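Local coordinates for protein aspartokinase (Synechocystis, PDB 3L76) that probably phosphorylates the beta-carboxylate of aspartate with ATP, opening the pathways to lysine and threonine, and carries lysine and threonine in its ACT domains, at residues Ala2-Ser12 / Leu166-Asp176. Residues are numbered along the deposited sequence; the frame is centred on the assembly and turned at random.
Sequences ALIVQKFGGTS and LKADFCEIYTD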
ATOM      1  N   ALA A   2     -13.939 -16.374  25.530  1.00 83.36           N
ATOM      2  CA  ALA A   2     -13.562 -14.971  25.623  1.00 89.75           C
ATOM      3  C   ALA A   2     -12.669 -14.567  24.456  1.00 86.78           C
ATOM      4  O   ALA A   2     -13.144 -13.954  23.502  1.00104.32           O
ATOM      5  CB  ALA A   2     -12.876 -14.683  26.954  1.00106.99           C
ATOM      6  N   LEU A   3     -11.385 -14.923  24.528  1.00 66.24           N
ATOM      7  CA  LEU A   3     -10.412 -14.528  23.498  1.00 60.71           C
ATOM      8  C   LEU A   3     -10.581 -15.278  22.178  1.00 73.52           C
ATOM      9  O   LEU A   3     -10.225 -16.455  22.063  1.00 81.35           O
ATOM     10  CB  LEU A   3      -8.980 -14.688  24.001  1.00 47.41           C
ATOM     11  CG  LEU A   3      -7.896 -14.182  23.048  1.00 65.24           C
ATOM     12  CD1 LEU A   3      -8.178 -12.742  22.651  1.00 55.65           C
ATOM     13  CD2 LEU A   3      -6.507 -14.315  23.662  1.00 53.12           C
ATOM     14  N   ILE A   4     -11.099 -14.568  21.180  1.00 62.08           N
ATOM     15  CA  ILE A   4     -11.447 -15.151  19.893  1.00 56.22           C
ATOM     16  C   ILE A   4     -10.699 -14.448  18.767  1.00 65.61           C
ATOM     17  O   ILE A   4     -10.743 -13.223  18.665  1.00 74.66           O
ATOM     18  CB  ILE A   4     -12.958 -14.989  19.621  1.00 61.25           C
ATOM     19  CG1 ILE A   4     -13.785 -15.604  20.747  1.00 56.63           C
ATOM     20  CG2 ILE A   4     -13.343 -15.591  18.287  1.00 47.17           C
ATOM     21  CD1 ILE A   4     -15.266 -15.323  20.619  1.00 58.33           C
ATOM     22  N   VAL A   5     -10.011 -15.215  17.922  1.00 62.62           N
ATOM     23  CA  VAL A   5      -9.445 -14.658  16.701  1.00 53.32           C
ATOM     24  C   VAL A   5     -10.391 -14.944  15.546  1.00 65.61           C
ATOM     25  O   VAL A   5     -10.693 -16.103  15.269  1.00 71.19           O
ATOM     26  CB  VAL A   5      -8.088 -15.269  16.360  1.00 53.16           C
ATOM     27  CG1 VAL A   5      -7.523 -14.624  15.083  1.00 46.00           C
ATOM     28  CG2 VAL A   5      -7.107 -15.138  17.531  1.00 30.97           C
ATOM     29  N   GLN A   6     -10.868 -13.896  14.882  1.00 65.79           N
ATOM     30  CA  GLN A   6     -11.718 -14.066  13.704  1.00 57.78           C
ATOM     31  C   GLN A   6     -10.996 -13.625  12.429  1.00 59.52           C
ATOM     32  O   GLN A   6     -10.196 -12.693  12.447  1.00 64.00           O
ATOM     33  CB  GLN A   6     -13.030 -13.293  13.854  1.00 57.95           C
ATOM     34  CG  GLN A   6     -13.864 -13.673  15.071  1.00 64.91           C
ATOM     35  CD  GLN A   6     -15.197 -12.939  15.115  1.00 74.85           C
ATOM     36  OE1 GLN A   6     -15.440 -12.016  14.335  1.00 82.82           O
ATOM     37  NE2 GLN A   6     -16.065 -13.348  16.030  1.00 78.75           N
ATOM     38  N   LYS A   7     -11.270 -14.312  11.326  1.00 58.87           N
ATOM     39  CA  LYS A   7     -10.709 -13.934  10.034  1.00 59.60           C
ATOM     40  C   LYS A   7     -11.827 -13.850   9.019  1.00 55.76           C
ATOM     41  O   LYS A   7     -12.755 -14.651   9.048  1.00 63.98           O
ATOM     42  CB  LYS A   7      -9.624 -14.915   9.565  1.00 35.87           C
ATOM     43  CG  LYS A   7      -9.975 -15.663   8.282  1.00 69.93           C
ATOM     44  CD  LYS A   7      -9.215 -15.152   7.050  1.00 49.90           C
ATOM     45  CE  LYS A   7      -9.706 -15.880   5.798  1.00 60.76           C
ATOM     46  NZ  LYS A   7      -8.905 -15.621   4.570  1.00 74.46           N
ATOM     47  N   PHE A   8     -11.738 -12.858   8.138  1.00 61.03           N
ATOM     48  CA  PHE A   8     -12.745 -12.639   7.110  1.00 63.01           C
ATOM     49  C   PHE A   8     -12.083 -12.557   5.750  1.00 72.09           C
ATOM     50  O   PHE A   8     -11.164 -11.761   5.541  1.00 71.03           O
ATOM     51  CB  PHE A   8     -13.522 -11.353   7.391  1.00 54.24           C
ATOM     52  CG  PHE A   8     -14.364 -11.413   8.638  1.00 63.49           C
ATOM     53  CD1 PHE A   8     -13.842 -11.026   9.865  1.00 61.66           C
ATOM     54  CD2 PHE A   8     -15.676 -11.858   8.584  1.00 68.04           C
ATOM     55  CE1 PHE A   8     -14.624 -11.072  11.018  1.00 63.20           C
ATOM     56  CE2 PHE A   8     -16.461 -11.916   9.731  1.00 55.57           C
ATOM     57  CZ  PHE A   8     -15.940 -11.522  10.948  1.00 50.77           C
ATOM     58  N   GLY A   9     -12.555 -13.387   4.826  1.00 64.22           N
ATOM     59  CA  GLY A   9     -11.992 -13.441   3.491  1.00 70.15           C
ATOM     60  C   GLY A   9     -12.445 -12.310   2.588  1.00 70.55           C
ATOM     61  O   GLY A   9     -13.288 -11.499   2.968  1.00 65.07           O
ATOM     62  N   GLY A  10     -11.881 -12.275   1.384  1.00 81.22           N
ATOM     63  CA  GLY A  10     -12.160 -11.234   0.412  1.00 62.79           C
ATOM     64  C   GLY A  10     -13.633 -10.961   0.187  1.00 68.54           C
ATOM     65  O   GLY A  10     -14.102  -9.857   0.436  1.00 83.71           O
ATOM     66  N   THR A  11     -14.366 -11.966  -0.282  1.00 75.80           N
ATOM     67  CA  THR A  11     -15.779 -11.796  -0.604  1.00 80.66           C
ATOM     68  C   THR A  11     -16.583 -11.248   0.564  1.00 76.68           C
ATOM     69  O   THR A  11     -17.495 -10.447   0.374  1.00 80.51           O
ATOM     70  CB  THR A  11     -16.414 -13.117  -1.051  1.00 83.37           C
ATOM     71  OG1 THR A  11     -16.231 -14.102  -0.025  1.00101.11           O
ATOM     72  CG2 THR A  11     -15.775 -13.599  -2.343  1.00 56.06           C
ATOM     73  N   SER A  12     -16.242 -11.689   1.770  1.00 89.23           N
ATOM     74  CA  SER A  12     -16.932 -11.250   2.975  1.00 94.21           C
ATOM     75  C   SER A  12     -16.768  -9.746   3.181  1.00 89.95           C
ATOM     76  O   SER A  12     -17.410  -9.156   4.044  1.00 72.46           O
ATOM     77  CB  SER A  12     -16.394 -12.005   4.192  1.00 94.51           C
ATOM     78  OG  SER A  12     -16.388 -13.405   3.965  1.00103.36           O
ATOM     79  N   LEU A 166      -1.396 -15.967  21.180  1.00 47.03           N
ATOM     80  CA  LEU A 166      -2.174 -15.259  22.180  1.00 59.91           C
ATOM     81  C   LEU A 166      -2.916 -16.204  23.118  1.00 65.02           C
ATOM     82  O   LEU A 166      -3.623 -15.760  24.019  1.00 66.67           O
ATOM     83  CB  LEU A 166      -3.188 -14.349  21.489  1.00 58.43           C
ATOM     84  CG  LEU A 166      -2.596 -13.351  20.500  1.00 57.70           C
ATOM     85  CD1 LEU A 166      -3.688 -12.595  19.781  1.00 49.93           C
ATOM     86  CD2 LEU A 166      -1.666 -12.406  21.217  1.00 67.35           C
ATOM     87  N   LYS A 167      -2.761 -17.501  22.902  1.00 48.08           N
ATOM     88  CA  LYS A 167      -3.531 -18.483  23.650  1.00 63.18           C
ATOM     89  C   LYS A 167      -5.025 -18.227  23.495  1.00 66.44           C
ATOM     90  O   LYS A 167      -5.749 -18.200  24.483  1.00 69.52           O
ATOM     91  CB  LYS A 167      -3.164 -18.469  25.137  1.00 48.07           C
ATOM     92  CG  LYS A 167      -1.683 -18.674  25.443  1.00 58.52           C
ATOM     93  CD  LYS A 167      -1.195 -20.045  25.009  1.00 91.48           C
ATOM     94  CE  LYS A 167       0.297 -20.210  25.261  1.00110.88           C
ATOM     95  NZ  LYS A 167       0.775 -21.555  24.839  1.00122.74           N
ATOM     96  N   ALA A 168      -5.485 -18.048  22.257  1.00 62.03           N
ATOM     97  CA  ALA A 168      -6.908 -17.844  21.992  1.00 60.88           C
ATOM     98  C   ALA A 168      -7.708 -19.110  22.271  1.00 55.53           C
ATOM     99  O   ALA A 168      -7.220 -20.227  22.096  1.00 67.45           O
ATOM    100  CB  ALA A 168      -7.136 -17.371  20.562  1.00 43.77           C
ATOM    101  N   ASP A 169      -8.948 -18.924  22.699  1.00 66.54           N
ATOM    102  CA  ASP A 169      -9.813 -20.043  23.039  1.00 59.77           C
ATOM    103  C   ASP A 169     -10.208 -20.801  21.793  1.00 73.77           C
ATOM    104  O   ASP A 169     -10.276 -22.031  21.796  1.00 93.25           O
ATOM    105  CB  ASP A 169     -11.047 -19.547  23.792  1.00 72.78           C
ATOM    106  CG  ASP A 169     -10.692 -18.912  25.126  1.00 83.97           C
ATOM    107  OD1 ASP A 169     -10.121 -19.613  25.987  1.00 69.13           O
ATOM    108  OD2 ASP A 169     -10.975 -17.711  25.315  1.00 96.93           O
ATOM    109  N   PHE A 170     -10.470 -20.058  20.725  1.00 61.25           N
ATOM    110  CA  PHE A 170     -10.656 -20.663  19.410  1.00 81.50           C
ATOM    111  C   PHE A 170     -10.466 -19.651  18.288  1.00 62.62           C
ATOM    112  O   PHE A 170     -10.253 -18.469  18.537  1.00 63.85           O
ATOM    113  CB  PHE A 170     -12.011 -21.371  19.295  1.00 80.60           C
ATOM    114  CG  PHE A 170     -13.170 -20.543  19.755  1.00 71.72           C
ATOM    115  CD1 PHE A 170     -13.971 -19.885  18.834  1.00 87.03           C
ATOM    116  CD2 PHE A 170     -13.468 -20.432  21.105  1.00 69.49           C
ATOM    117  CE1 PHE A 170     -15.051 -19.119  19.251  1.00 86.14           C
ATOM    118  CE2 PHE A 170     -14.542 -19.668  21.532  1.00 88.13           C
ATOM    119  CZ  PHE A 170     -15.338 -19.011  20.603  1.00 84.99           C
ATOM    120  N   CYS A 171     -10.528 -20.139  17.055  1.00 60.17           N
ATOM    121  CA  CYS A 171     -10.259 -19.328  15.883  1.00 52.67           C
ATOM    122  C   CYS A 171     -11.314 -19.622  14.826  1.00 56.35           C
ATOM    123  O   CYS A 171     -11.536 -20.775  14.474  1.00 74.11           O
ATOM    124  CB  CYS A 171      -8.856 -19.636  15.349  1.00 58.46           C
ATOM    125  SG  CYS A 171      -8.485 -18.908  13.758  1.00 54.05           S
ATOM    126  N   GLU A 172     -11.963 -18.575  14.326  1.00 60.33           N
ATOM    127  CA  GLU A 172     -13.056 -18.732  13.370  1.00 54.05           C
ATOM    128  C   GLU A 172     -12.692 -18.167  12.009  1.00 60.20           C
ATOM    129  O   GLU A 172     -12.249 -17.025  11.920  1.00 54.54           O
ATOM    130  CB  GLU A 172     -14.298 -18.023  13.890  1.00 57.76           C
ATOM    131  CG  GLU A 172     -14.622 -18.328  15.342  1.00 71.98           C
ATOM    132  CD  GLU A 172     -15.903 -17.655  15.811  1.00 64.21           C
ATOM    133  OE1 GLU A 172     -16.998 -18.092  15.415  1.00 59.80           O
ATOM    134  OE2 GLU A 172     -15.817 -16.692  16.589  1.00 66.30           O
ATOM    135  N   ILE A 173     -12.873 -18.967  10.956  1.00 63.34           N
ATOM    136  CA  ILE A 173     -12.612 -18.521   9.587  1.00 63.26           C
ATOM    137  C   ILE A 173     -13.926 -18.256   8.877  1.00 72.48           C
ATOM    138  O   ILE A 173     -14.691 -19.184   8.618  1.00 68.87           O
ATOM    139  CB  ILE A 173     -11.850 -19.571   8.763  1.00 63.37           C
ATOM    140  CG1 ILE A 173     -10.615 -20.069   9.517  1.00 65.31           C
ATOM    141  CG2 ILE A 173     -11.474 -18.998   7.401  1.00 46.96           C
ATOM    142  CD1 ILE A 173      -9.487 -19.079   9.573  1.00 73.18           C
ATOM    143  N   TYR A 174     -14.182 -16.993   8.552  1.00 60.49           N
ATOM    144  CA  TYR A 174     -15.433 -16.614   7.903  1.00 60.35           C
ATOM    145  C   TYR A 174     -15.284 -16.513   6.397  1.00 68.63           C
ATOM    146  O   TYR A 174     -14.269 -16.035   5.888  1.00 72.69           O
ATOM    147  CB  TYR A 174     -15.982 -15.308   8.487  1.00 71.52           C
ATOM    148  CG  TYR A 174     -16.469 -15.463   9.904  1.00 54.52           C
ATOM    149  CD1 TYR A 174     -15.602 -15.309  10.976  1.00 58.89           C
ATOM    150  CD2 TYR A 174     -17.790 -15.791  10.173  1.00 54.02           C
ATOM    151  CE1 TYR A 174     -16.040 -15.452  12.279  1.00 61.85           C
ATOM    152  CE2 TYR A 174     -18.240 -15.942  11.478  1.00 63.40           C
ATOM    153  CZ  TYR A 174     -17.357 -15.766  12.525  1.00 64.34           C
ATOM    154  OH  TYR A 174     -17.780 -15.917  13.820  1.00 58.60           O
ATOM    155  N   THR A 175     -16.312 -16.970   5.691  1.00 69.24           N
ATOM    156  CA  THR A 175     -16.250 -17.096   4.246  1.00 75.46           C
ATOM    157  C   THR A 175     -17.651 -17.180   3.655  1.00 77.83           C
ATOM    158  O   THR A 175     -18.636 -17.200   4.391  1.00 86.91           O
ATOM    159  CB  THR A 175     -15.446 -18.341   3.850  1.00 76.51           C
ATOM    160  OG1 THR A 175     -15.516 -18.519   2.433  1.00 87.93           O
ATOM    161  CG2 THR A 175     -15.999 -19.579   4.556  1.00 48.86           C
ATOM    162  N   ASP A 176     -17.737 -17.207   2.327  1.00 90.92           N
ATOM    163  CA  ASP A 176     -19.023 -17.336   1.638  1.00 91.74           C
ATOM    164  C   ASP A 176     -19.395 -18.796   1.414  1.00 76.38           C
ATOM    165  O   ASP A 176     -19.647 -19.213   0.295  1.00 71.39           O
ATOM    166  CB  ASP A 176     -19.032 -16.561   0.314  1.00 89.06           C
ATOM    167  CG  ASP A 176     -17.830 -16.872  -0.574  1.00 87.21           C
ATOM    168  OD1 ASP A 176     -16.839 -17.459  -0.094  1.00 75.93           O
ATOM    169  OD2 ASP A 176     -17.876 -16.512  -1.767  1.00 90.25           O
TER
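Tyr174 lies beside Phe8 on two neighbouring parallel strands, 3-8 and 170-175, whose axes run 17° apart. Glu172 N gives a hydrogen bond to Val5 O, Lys7 N donates to Glu172 O, and Tyr174 N donates to Lys7 O at 2.8 Å. From the base outward, Tyr174 CB lies 3.5 Å from Phe8 CD2 and Tyr174 CG 3.6 Å from Phe8 CE2; Tyr174 CD1 stands over one face of the phenylalanine, toward the rim, while Lys7 O meets the tyrosine ring at its edge. With CG anti to the carbonyl carbon in both Phe8 and Tyr174 (chi1 -69° in Tyr174), the rings point the same way, near parallel at 13° but slid apart. Farther out, Tyr174 CE1 lies 3.9 Å from Gln6 CD, and Tyr174 OH makes a weak hydrogen bond to Glu172 OE1. Glu172 OE2 receives another weak bond from Gln6 NE2, at 3.4 Å. A leucine in place of Tyr174 would probably leave Glu172 OE1 without its hydroxyl partner and Gln6 without the ring beside it. Helix 16-31 packs on this aromatic side; on the other, Lys7 CG rests on Ile173 CD1, facing helix 154-166. Such a mainly parallel sheet between helices fits the alpha/beta/alpha sandwich of the amino acid kinase family.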